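Local coordinates for polyhedrin (Antheraea mylitta cypovirus 4, PDB 5A8S), which builds the microcrystalline polyhedra, the occlusion bodies of this insect virus, which probably embed and protect virus particles between hosts, at residues Val33-Met38 and Val57-Leu62; Val42-Pro47 and Arg111-Val116; Ile117-Gly122 and Ala229-Ile234; Arg130-Asn135 and Pro152-Gly157. All blocks are in the same frame, centred on the assembly; numbering follows the deposited sequence.

Contact 1. Residues Val33-Met38 and Val57-Leu62; sequences VQDAMM and VFPDYL
M38 and F58 form an antiparallel hydrogen-bonded pair. M38 N donates to F58 O at 2.8 Å, and F58 N donates to M38 O at 3.2 Å. Their side chains share one face of the sheet. F58 CG lies between its backbone N and carbonyl carbon (chi1 57°), which lays the ring beside M38. M38 CB sits over one ring face, toward the rim, 4.0 Å from the F58 centroid, as a CH-pi contact. L62 CB covers the opposite face. M38 SD comes at the ring obliquely, a Met-aromatic contact. The M38 chain bends at its last torsion, and its CE methyl lies against P59 O at 3.3 Å. P59 CB also meets D35 OD1 at 3.4 Å. A water hydrogen-bonds to both A36 O and P59 O, bridging two acceptors that cannot bond each other. D35 OD1 is 2.7 Å from D60 OD2, so one of these acids probably holds a proton. R194 forms a salt bridge with D60, and Q202 binds the second oxygen of D35. The contact joins the end of strand 51-58 to the start of strand 38-45. Helix 200-205 packs on D60 and Y61, and R148 of the second subunit bonds to Q34 O.

Contact 2. Residues Val42-Pro47 and Arg111-Val116; sequences VFAQYP and RYPMGV
The Y46 ring meets the backbone of R111-P113. Y112 C lies at its edge, near the ring plane. R111 O approaches obliquely, 3.2 Å from Y46 CE1, and P113 CA is oblique too. Y46 and P113 run side by side and point the same way, with Y46 CE1 3.8 Å from P113 CB. The Y112 ring carries P113 CD on one face, toward the rim, and also meets the ring of W68, nearly parallel to it. The flat amide of Q45 is touched at its nitrogen: M114 CE lies 3.5 Å from Q45 NE2. Q45 CG is anti to the backbone N (chi1 171°) and the chain stays extended, which carries the amide out to the bent tip of M114. Q45 OE1 is bonded to Y171 OH. The P47 ring slides past M114 in the opposite direction. Two backbone bonds hold the segments: Q45 N to G115 O at 3.0 Å, nearly straight, and M114 N to Q45 O at 2.9 Å. M114 lies just before strand 115-121. A44 and V116 form an antiparallel non-hydrogen-bonded pair. Beyond it V42 CG1 packs on V116 CB at 3.7 Å, and V116 CA makes a CA-H...O contact of 3.1 Å with F43 O. Strands 38-45 and 115-121 are neighbours in the large antiparallel sheet. Strand 51-58 flanks 38-45 on its far edge, and Y46 OH bonds to L71 O of helix 68-71.

Contact 3. Residues Ile117-Gly122 and Ala229-Ile234; sequences IVSFNG and AHIAYI
S119, N121 and A232 make a buried polar link between a strand and a loop. Strand 115-121 sends side chains to the backbone of the chain that follows helix 219-228. The bonds across the contact run from the side chains of S119 and N121 to the backbone of A232, so this is not a beta ladder. S119 OG is anti to its backbone N (chi1 176°), and there it donates to A232 O at 2.6 Å. N121 OD1 accepts from A232 N at 2.9 Å. Together the two side chains grip both the N-H and the carbonyl of A232. They also brace each other, since N121 ND2 donates to S119 OG at 2.9 Å, with the oxygen close to the amide plane. This holds the rotation of the N121 amide. Further bonds tie its ends: OD1 to S167 OG, and ND2 to R39 O. The S119 hydroxyl thus donates one bond and accepts one, and both ends of the N121 amide have partners.

I231 CB lies against the N121 amide, 3.6 Å from N121 ND2, its side chain crossing that of N121 at about a right angle. Toward the start of the strand the contact turns apolar. I117 CG2 meets Y233 CD1 at 4.0 Å, again with crossing side chains. W144 of the second subunit bonds to H230 O nearby. I231 and Y233 pack on helix 219-228, where Y233 OH bonds to E219, while A232 and I234 touch strand 167-173. The contact therefore fastens the helix and its exit loop over one face of the large sheet.

Contact 4. Residues Arg130-Asn135 and Pro152-Gly157; sequences RVEATN and PHVICG
V154 turns its CG2 toward R130 and E132, anti to its own backbone N, with its other methyl between N and carbonyl carbon (chi1 56°). In both, CG lies beside the backbone N, at chi1 -60° and -77°, and the two chains run out on the same side of the strand. V154 CG2 fits against them, 3.7 Å from R130 CB and 3.8 Å from E132 CG. Its side chain crosses that of E132 at about a right angle. V131 points its side chain the other way, and its CB faces I155 CB at 4.2 Å. Between these layers run two backbone bonds. V131 N donates to I155 O at 3.0 Å. I155 N returns a more bent bond to V131 O, also 3.0 Å, and I155 CB crowds the same oxygen at 3.1 Å. The polar ends are held by other residues: E132 by G151, K181 and N140, and R130 by a cation-pi contact with W150. V131 and I155 both touch V172 of the larger sheet. Strand 130-134 is an edge strand of a three-stranded sheet within this chain, paired with 179-185. On its other edge the loop 152-157 adds a single antiparallel beta bridge, V131 with I155.

Overall arrangement
Contacts 1, 2 and 3 are buried, though contact 2 is exposed at P47 and M114, while contact 4 is only partly so. Contacts 1 and 2 use strand 38-45 near its two ends, about 26 Å apart between centres, and on opposite sides of the chain's centre. Contacts 2 and 3 share strand 115-121, and F43 of contact 2 packs on Y233 of contact 3. Contact 4 belongs to the smaller sheet, but its V131 meets F120 and V118 of contact 3, so the sheets pack together there. Backbone pairing carries contacts 1, 2 and 4, whereas contact 3 relies on side-chain bonds to a loop. Contact 1 alone brings two acids together. Contacts 1 and 3 also touch the second subunit.

Contact 1. Residues Val33-Met38 and Val57-Leu62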
# COMPACT_ATOMS: atom_id res chain seq x y z
N VAL A 33 -4.70 16.56 -19.64
CA VAL A 33 -3.86 17.52 -18.93
C VAL A 33 -3.17 16.72 -17.83
O VAL A 33 -3.84 16.14 -16.98
CB VAL A 33 -4.69 18.67 -18.31
CG1 VAL A 33 -3.80 19.63 -17.54
CG2 VAL A 33 -5.47 19.43 -19.40
N GLN A 34 -1.84 16.66 -17.87
CA GLN A 34 -1.11 15.78 -16.95
C GLN A 34 -1.48 16.07 -15.49
O GLN A 34 -1.74 17.22 -15.12
CB GLN A 34 0.40 15.88 -17.18
CG GLN A 34 0.83 15.39 -18.57
CD GLN A 34 1.07 13.89 -18.63
OE1 GLN A 34 1.37 13.25 -17.61
NE2 GLN A 34 0.96 13.32 -19.83
N ASP A 35 -1.50 15.01 -14.68
CA ASP A 35 -2.00 15.03 -13.30
C ASP A 35 -3.53 15.17 -13.18
O ASP A 35 -4.06 15.40 -12.10
CB ASP A 35 -1.29 16.09 -12.44
CG ASP A 35 -0.49 15.47 -11.28
OD1 ASP A 35 -0.64 14.27 -11.00
OD2 ASP A 35 0.28 16.20 -10.62
N ALA A 36 -4.22 15.02 -14.31
CA ALA A 36 -5.66 14.76 -14.28
C ALA A 36 -5.85 13.32 -13.81
O ALA A 36 -4.94 12.51 -13.92
CB ALA A 36 -6.26 14.94 -15.66
N MET A 37 -7.03 13.00 -13.30
CA MET A 37 -7.31 11.64 -12.87
C MET A 37 -7.41 10.67 -14.06
O MET A 37 -7.86 11.03 -15.16
CB MET A 37 -8.60 11.59 -12.04
CG MET A 37 -8.51 12.42 -10.76
SD MET A 37 -7.12 11.91 -9.72
CE MET A 37 -7.71 10.34 -9.13
N MET A 38 -6.95 9.45 -13.83
CA MET A 38 -7.23 8.30 -14.69
C MET A 38 -8.06 7.33 -13.87
O MET A 38 -8.12 7.47 -12.65
CB MET A 38 -5.94 7.63 -15.13
CG MET A 38 -5.15 8.42 -16.17
SD MET A 38 -3.47 7.81 -16.33
CE MET A 38 -2.69 8.51 -14.89
N VAL A 57 -8.90 5.24 -8.79
CA VAL A 57 -8.62 6.51 -9.45
C VAL A 57 -7.26 6.98 -8.96
O VAL A 57 -6.92 6.85 -7.79
CB VAL A 57 -9.72 7.56 -9.19
CG1 VAL A 57 -11.06 7.02 -9.66
CG2 VAL A 57 -9.78 7.93 -7.73
N PHE A 58 -6.47 7.51 -9.89
CA PHE A 58 -5.09 7.86 -9.63
C PHE A 58 -4.65 8.87 -10.70
O PHE A 58 -5.16 8.85 -11.82
CB PHE A 58 -4.23 6.59 -9.71
CG PHE A 58 -4.35 5.88 -11.03
CD1 PHE A 58 -5.46 5.10 -11.31
CD2 PHE A 58 -3.38 6.03 -12.00
CE1 PHE A 58 -5.58 4.46 -12.53
CE2 PHE A 58 -3.49 5.40 -13.22
CZ PHE A 58 -4.59 4.61 -13.49
N PRO A 59 -3.71 9.76 -10.36
CA PRO A 59 -3.34 10.79 -11.34
C PRO A 59 -2.09 10.50 -12.18
O PRO A 59 -1.88 11.21 -13.16
CB PRO A 59 -3.10 12.02 -10.46
CG PRO A 59 -2.61 11.46 -9.17
CD PRO A 59 -3.36 10.15 -8.99
N ASP A 60 -1.28 9.50 -11.82
CA ASP A 60 0.01 9.31 -12.49
C ASP A 60 0.36 7.86 -12.84
O ASP A 60 0.85 7.58 -13.93
CB ASP A 60 1.12 9.90 -11.64
CG ASP A 60 1.01 11.41 -11.50
OD1 ASP A 60 1.47 12.11 -12.42
OD2 ASP A 60 0.47 11.90 -10.48
N TYR A 61 0.15 6.94 -11.92
CA TYR A 61 0.43 5.54 -12.21
C TYR A 61 -0.32 4.64 -11.24
O TYR A 61 -0.67 5.06 -10.13
CB TYR A 61 1.93 5.26 -12.16
CG TYR A 61 2.56 5.53 -10.81
CD1 TYR A 61 3.02 6.79 -10.48
CD2 TYR A 61 2.69 4.51 -9.87
CE1 TYR A 61 3.60 7.04 -9.25
CE2 TYR A 61 3.27 4.75 -8.63
CZ TYR A 61 3.72 6.02 -8.33
OH TYR A 61 4.29 6.27 -7.09
N LEU A 62 -0.53 3.40 -11.66
CA LEU A 62 -1.27 2.43 -10.87
C LEU A 62 -0.53 1.11 -10.88
O LEU A 62 -0.23 0.58 -11.95
CB LEU A 62 -2.67 2.24 -11.45
CG LEU A 62 -3.55 1.21 -10.72
CD1 LEU A 62 -3.79 1.66 -9.26
CD2 LEU A 62 -4.86 1.01 -11.47
O HOH W 1 -2.88 12.36 -15.57

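Contact 2. Residues Val42-Pro47 and Arg111-Val116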
# COMPACT_ATOMS: atom_id res chain seq x y z
N VAL A 42 -11.18 -3.16 -12.09
CA VAL A 42 -11.12 -4.60 -12.32
C VAL A 42 -12.45 -5.13 -11.83
O VAL A 42 -12.75 -5.00 -10.64
CB VAL A 42 -9.99 -5.27 -11.52
CG1 VAL A 42 -9.95 -6.77 -11.81
CG2 VAL A 42 -8.64 -4.65 -11.82
N PHE A 43 -13.26 -5.68 -12.73
CA PHE A 43 -14.54 -6.28 -12.37
C PHE A 43 -14.39 -7.81 -12.32
O PHE A 43 -14.19 -8.46 -13.35
CB PHE A 43 -15.63 -5.94 -13.40
CG PHE A 43 -15.99 -4.47 -13.49
CD1 PHE A 43 -16.96 -3.92 -12.66
CD2 PHE A 43 -15.39 -3.64 -14.43
CE1 PHE A 43 -17.32 -2.58 -12.75
CE2 PHE A 43 -15.73 -2.29 -14.53
CZ PHE A 43 -16.70 -1.77 -13.69
N ALA A 44 -14.46 -8.39 -11.13
CA ALA A 44 -14.47 -9.84 -11.01
C ALA A 44 -15.88 -10.36 -11.28
O ALA A 44 -16.86 -9.85 -10.73
CB ALA A 44 -14.01 -10.26 -9.63
N GLN A 45 -15.97 -11.37 -12.14
CA GLN A 45 -17.24 -12.01 -12.49
C GLN A 45 -17.34 -13.32 -11.72
O GLN A 45 -16.55 -14.22 -11.95
CB GLN A 45 -17.28 -12.31 -13.98
CG GLN A 45 -18.46 -13.17 -14.40
CD GLN A 45 -18.34 -13.74 -15.82
OE1 GLN A 45 -17.17 -13.72 -16.35
NE2 GLN A 45 -19.35 -14.21 -16.41
N TYR A 46 -18.30 -13.42 -10.81
CA TYR A 46 -18.43 -14.64 -10.00
C TYR A 46 -19.38 -15.69 -10.59
O TYR A 46 -20.32 -15.37 -11.31
CB TYR A 46 -18.85 -14.29 -8.58
CG TYR A 46 -17.83 -13.42 -7.89
CD1 TYR A 46 -16.56 -13.91 -7.61
CD2 TYR A 46 -18.13 -12.11 -7.54
CE1 TYR A 46 -15.62 -13.12 -6.98
CE2 TYR A 46 -17.19 -11.31 -6.92
CZ TYR A 46 -15.93 -11.82 -6.65
OH TYR A 46 -14.99 -11.04 -6.03
N PRO A 47 -19.13 -16.97 -10.26
CA PRO A 47 -20.03 -18.06 -10.61
C PRO A 47 -21.48 -17.76 -10.20
O PRO A 47 -22.43 -18.18 -10.87
CB PRO A 47 -19.47 -19.23 -9.78
CG PRO A 47 -18.00 -18.95 -9.74
CD PRO A 47 -17.91 -17.45 -9.58
N ARG A 111 -16.65 -19.01 -4.59
CA ARG A 111 -16.42 -17.58 -4.45
C ARG A 111 -15.28 -17.09 -5.34
O ARG A 111 -15.07 -15.89 -5.47
CB ARG A 111 -16.08 -17.25 -3.00
CG ARG A 111 -17.20 -17.48 -2.02
CD ARG A 111 -16.70 -17.24 -0.59
NE ARG A 111 -15.56 -18.10 -0.27
CZ ARG A 111 -14.79 -17.92 0.80
NH1 ARG A 111 -15.04 -16.92 1.63
NH2 ARG A 111 -13.78 -18.75 1.04
N TYR A 112 -14.52 -18.00 -5.94
CA TYR A 112 -13.41 -17.54 -6.78
C TYR A 112 -13.95 -17.17 -8.16
O TYR A 112 -14.79 -17.87 -8.71
CB TYR A 112 -12.31 -18.61 -6.90
CG TYR A 112 -11.13 -18.08 -7.67
CD1 TYR A 112 -10.13 -17.37 -7.03
CD2 TYR A 112 -11.05 -18.23 -9.04
CE1 TYR A 112 -9.06 -16.84 -7.74
CE2 TYR A 112 -10.00 -17.71 -9.76
CZ TYR A 112 -9.01 -17.01 -9.10
OH TYR A 112 -7.95 -16.50 -9.81
N PRO A 113 -13.47 -16.05 -8.74
CA PRO A 113 -14.11 -15.56 -9.97
C PRO A 113 -13.74 -16.36 -11.22
O PRO A 113 -12.68 -16.99 -11.27
CB PRO A 113 -13.60 -14.12 -10.07
CG PRO A 113 -12.25 -14.18 -9.41
CD PRO A 113 -12.38 -15.17 -8.29
N MET A 114 -14.62 -16.34 -12.21
CA MET A 114 -14.37 -17.01 -13.48
C MET A 114 -13.43 -16.21 -14.38
O MET A 114 -12.79 -16.75 -15.28
CB MET A 114 -15.71 -17.25 -14.19
CG MET A 114 -16.74 -17.83 -13.22
SD MET A 114 -18.16 -18.56 -14.03
CE MET A 114 -19.07 -17.09 -14.50
N GLY A 115 -13.34 -14.91 -14.12
CA GLY A 115 -12.50 -14.02 -14.90
C GLY A 115 -12.69 -12.59 -14.45
O GLY A 115 -13.53 -12.32 -13.60
N VAL A 116 -11.90 -11.67 -15.00
CA VAL A 116 -12.07 -10.25 -14.70
C VAL A 116 -12.17 -9.42 -15.97
O VAL A 116 -11.55 -9.73 -16.97
CB VAL A 116 -10.91 -9.70 -13.83
CG1 VAL A 116 -10.88 -10.38 -12.46
CG2 VAL A 116 -9.57 -9.85 -14.55

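Contact 3. Residues Ile117-Gly122 and Ala229-Ile234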
# COMPACT_ATOMS: atom_id res chain seq x y z
N ILE A 117 -13.00 -8.38 -15.93
CA ILE A 117 -13.00 -7.39 -16.99
C ILE A 117 -12.13 -6.26 -16.46
O ILE A 117 -12.42 -5.70 -15.41
CB ILE A 117 -14.43 -6.85 -17.29
CG1 ILE A 117 -15.36 -7.96 -17.82
CG2 ILE A 117 -14.36 -5.74 -18.32
CD1 ILE A 117 -15.89 -8.92 -16.74
N VAL A 118 -11.06 -5.94 -17.17
CA VAL A 118 -10.22 -4.82 -16.74
C VAL A 118 -10.47 -3.64 -17.66
O VAL A 118 -10.33 -3.75 -18.88
CB VAL A 118 -8.74 -5.18 -16.76
CG1 VAL A 118 -7.95 -4.03 -16.21
CG2 VAL A 118 -8.48 -6.44 -15.94
N SER A 119 -10.84 -2.52 -17.05
CA SER A 119 -11.22 -1.32 -17.77
C SER A 119 -10.19 -0.20 -17.51
O SER A 119 -10.00 0.20 -16.36
CB SER A 119 -12.61 -0.87 -17.32
OG SER A 119 -12.96 0.35 -17.94
N PHE A 120 -9.54 0.26 -18.57
CA PHE A 120 -8.54 1.33 -18.50
C PHE A 120 -9.10 2.60 -19.12
O PHE A 120 -9.57 2.54 -20.25
CB PHE A 120 -7.30 0.97 -19.34
CG PHE A 120 -6.53 -0.23 -18.86
CD1 PHE A 120 -6.90 -1.52 -19.22
CD2 PHE A 120 -5.38 -0.07 -18.10
CE1 PHE A 120 -6.16 -2.62 -18.81
CE2 PHE A 120 -4.63 -1.17 -17.68
CZ PHE A 120 -5.02 -2.45 -18.03
N ASN A 121 -9.00 3.74 -18.43
CA ASN A 121 -9.62 4.96 -18.92
C ASN A 121 -8.81 6.21 -18.61
O ASN A 121 -8.38 6.41 -17.49
CB ASN A 121 -11.02 5.13 -18.31
CG ASN A 121 -11.86 3.87 -18.42
OD1 ASN A 121 -12.65 3.72 -19.35
ND2 ASN A 121 -11.70 2.97 -17.46
N GLY A 122 -8.66 7.07 -19.62
CA GLY A 122 -7.97 8.33 -19.46
C GLY A 122 -6.73 8.45 -20.34
O GLY A 122 -6.62 7.78 -21.36
N ALA A 229 -19.92 5.99 -13.81
CA ALA A 229 -18.51 6.33 -13.65
C ALA A 229 -17.81 6.70 -14.97
O ALA A 229 -16.63 7.03 -14.97
CB ALA A 229 -17.78 5.17 -13.00
N HIS A 230 -18.55 6.62 -16.07
CA HIS A 230 -17.99 6.95 -17.39
C HIS A 230 -16.73 6.14 -17.66
O HIS A 230 -15.66 6.71 -17.88
CB HIS A 230 -17.64 8.44 -17.47
CG HIS A 230 -18.56 9.32 -16.68
ND1 HIS A 230 -19.90 9.44 -16.96
CD2 HIS A 230 -18.32 10.14 -15.62
CE1 HIS A 230 -20.46 10.28 -16.11
NE2 HIS A 230 -19.52 10.72 -15.29
N ILE A 231 -16.85 4.82 -17.65
CA ILE A 231 -15.70 3.96 -17.93
C ILE A 231 -16.13 2.84 -18.87
O ILE A 231 -17.30 2.48 -18.94
CB ILE A 231 -15.14 3.36 -16.62
CG1 ILE A 231 -16.23 2.57 -15.90
CG2 ILE A 231 -14.59 4.49 -15.72
CD1 ILE A 231 -15.79 1.92 -14.62
N ALA A 232 -15.17 2.30 -19.61
CA ALA A 232 -15.45 1.23 -20.56
C ALA A 232 -15.89 0.00 -19.80
O ALA A 232 -15.39 -0.28 -18.70
CB ALA A 232 -14.22 0.92 -21.40
N TYR A 233 -16.84 -0.73 -20.36
CA TYR A 233 -17.23 -2.01 -19.79
C TYR A 233 -17.69 -2.95 -20.89
O TYR A 233 -18.34 -2.51 -21.85
CB TYR A 233 -18.32 -1.86 -18.72
CG TYR A 233 -18.66 -3.18 -18.07
CD1 TYR A 233 -17.73 -3.82 -17.24
CD2 TYR A 233 -19.87 -3.82 -18.31
CE1 TYR A 233 -18.01 -5.04 -16.66
CE2 TYR A 233 -20.18 -5.04 -17.72
CZ TYR A 233 -19.24 -5.64 -16.90
OH TYR A 233 -19.52 -6.86 -16.32
N ILE A 234 -17.35 -4.22 -20.76
CA ILE A 234 -17.79 -5.26 -21.70
C ILE A 234 -18.77 -6.15 -20.97
O ILE A 234 -18.42 -6.74 -19.95
CB ILE A 234 -16.61 -6.13 -22.14
CG1 ILE A 234 -15.51 -5.28 -22.76
CG2 ILE A 234 -17.07 -7.22 -23.11
CD1 ILE A 234 -14.14 -5.95 -22.72

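Contact 4. Residues Arg130-Asn135 and Pro152-Gly157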
# COMPACT_ATOMS: atom_id res chain seq x y z
N ARG A 130 -0.84 -2.96 -19.03
CA ARG A 130 -0.63 -4.40 -18.95
C ARG A 130 -1.48 -5.08 -17.89
O ARG A 130 -1.77 -4.50 -16.84
CB ARG A 130 0.84 -4.68 -18.65
CG ARG A 130 1.78 -4.15 -19.71
CD ARG A 130 3.23 -4.10 -19.24
NE ARG A 130 4.11 -3.84 -20.38
CZ ARG A 130 5.36 -3.41 -20.30
NH1 ARG A 130 5.91 -3.18 -19.12
NH2 ARG A 130 6.07 -3.20 -21.41
N VAL A 131 -1.84 -6.33 -18.16
CA VAL A 131 -2.50 -7.18 -17.19
C VAL A 131 -1.84 -8.54 -17.26
O VAL A 131 -1.39 -8.96 -18.33
CB VAL A 131 -4.01 -7.34 -17.51
CG1 VAL A 131 -4.69 -8.23 -16.46
CG2 VAL A 131 -4.69 -5.99 -17.60
N GLU A 132 -1.78 -9.23 -16.13
CA GLU A 132 -1.36 -10.63 -16.10
C GLU A 132 -2.18 -11.42 -15.11
O GLU A 132 -2.44 -10.96 -14.00
CB GLU A 132 0.09 -10.76 -15.64
CG GLU A 132 1.07 -10.42 -16.68
CD GLU A 132 2.47 -10.81 -16.27
OE1 GLU A 132 2.80 -10.79 -15.06
OE2 GLU A 132 3.24 -11.12 -17.18
N ALA A 133 -2.60 -12.61 -15.52
CA ALA A 133 -3.09 -13.59 -14.58
C ALA A 133 -1.88 -14.37 -14.08
O ALA A 133 -1.41 -15.28 -14.75
CB ALA A 133 -4.10 -14.50 -15.24
N THR A 134 -1.35 -14.00 -12.92
CA THR A 134 -0.16 -14.66 -12.40
C THR A 134 -0.56 -15.88 -11.58
O THR A 134 -1.75 -16.15 -11.42
CB THR A 134 0.71 -13.68 -11.59
OG1 THR A 134 -0.13 -12.75 -10.89
CG2 THR A 134 1.61 -12.87 -12.52
N ASN A 135 0.41 -16.64 -11.08
CA ASN A 135 0.09 -17.77 -10.21
C ASN A 135 -0.21 -17.26 -8.79
O ASN A 135 -0.36 -16.06 -8.59
CB ASN A 135 1.18 -18.85 -10.26
CG ASN A 135 2.49 -18.40 -9.64
OD1 ASN A 135 2.55 -17.40 -8.93
ND2 ASN A 135 3.55 -19.16 -9.89
N PRO A 152 6.58 -13.20 -20.72
CA PRO A 152 6.82 -13.06 -22.17
C PRO A 152 5.52 -12.89 -22.95
O PRO A 152 5.53 -12.38 -24.08
CB PRO A 152 7.53 -14.38 -22.53
CG PRO A 152 7.28 -15.31 -21.39
CD PRO A 152 7.09 -14.47 -20.18
N HIS A 153 4.41 -13.28 -22.33
CA HIS A 153 3.10 -13.21 -22.97
C HIS A 153 2.15 -12.33 -22.17
O HIS A 153 0.96 -12.61 -22.10
CB HIS A 153 2.51 -14.62 -23.10
CG HIS A 153 3.42 -15.58 -23.80
ND1 HIS A 153 4.25 -16.46 -23.12
CD2 HIS A 153 3.65 -15.80 -25.11
CE1 HIS A 153 4.94 -17.17 -23.99
NE2 HIS A 153 4.59 -16.79 -25.20
N VAL A 154 2.68 -11.28 -21.56
CA VAL A 154 1.85 -10.33 -20.82
C VAL A 154 0.68 -9.86 -21.69
O VAL A 154 0.81 -9.67 -22.90
CB VAL A 154 2.68 -9.12 -20.35
CG1 VAL A 154 3.36 -8.44 -21.53
CG2 VAL A 154 1.81 -8.14 -19.59
N ILE A 155 -0.49 -9.69 -21.07
CA ILE A 155 -1.67 -9.24 -21.78
C ILE A 155 -1.57 -7.75 -22.05
O ILE A 155 -1.55 -6.95 -21.12
CB ILE A 155 -2.94 -9.50 -20.97
CG1 ILE A 155 -3.03 -10.97 -20.59
CG2 ILE A 155 -4.17 -9.06 -21.75
CD1 ILE A 155 -4.11 -11.26 -19.56
N CYS A 156 -1.51 -7.38 -23.32
CA CYS A 156 -1.30 -5.98 -23.67
C CYS A 156 -1.64 -5.73 -25.14
O CYS A 156 -2.26 -6.57 -25.79
CB CYS A 156 0.15 -5.57 -23.38
SG CYS A 156 1.40 -6.49 -24.30
N GLY A 157 -1.25 -4.57 -25.66
CA GLY A 157 -1.60 -4.19 -27.02
C GLY A 157 -3.10 -4.27 -27.29
O GLY A 157 -3.91 -3.85 -26.47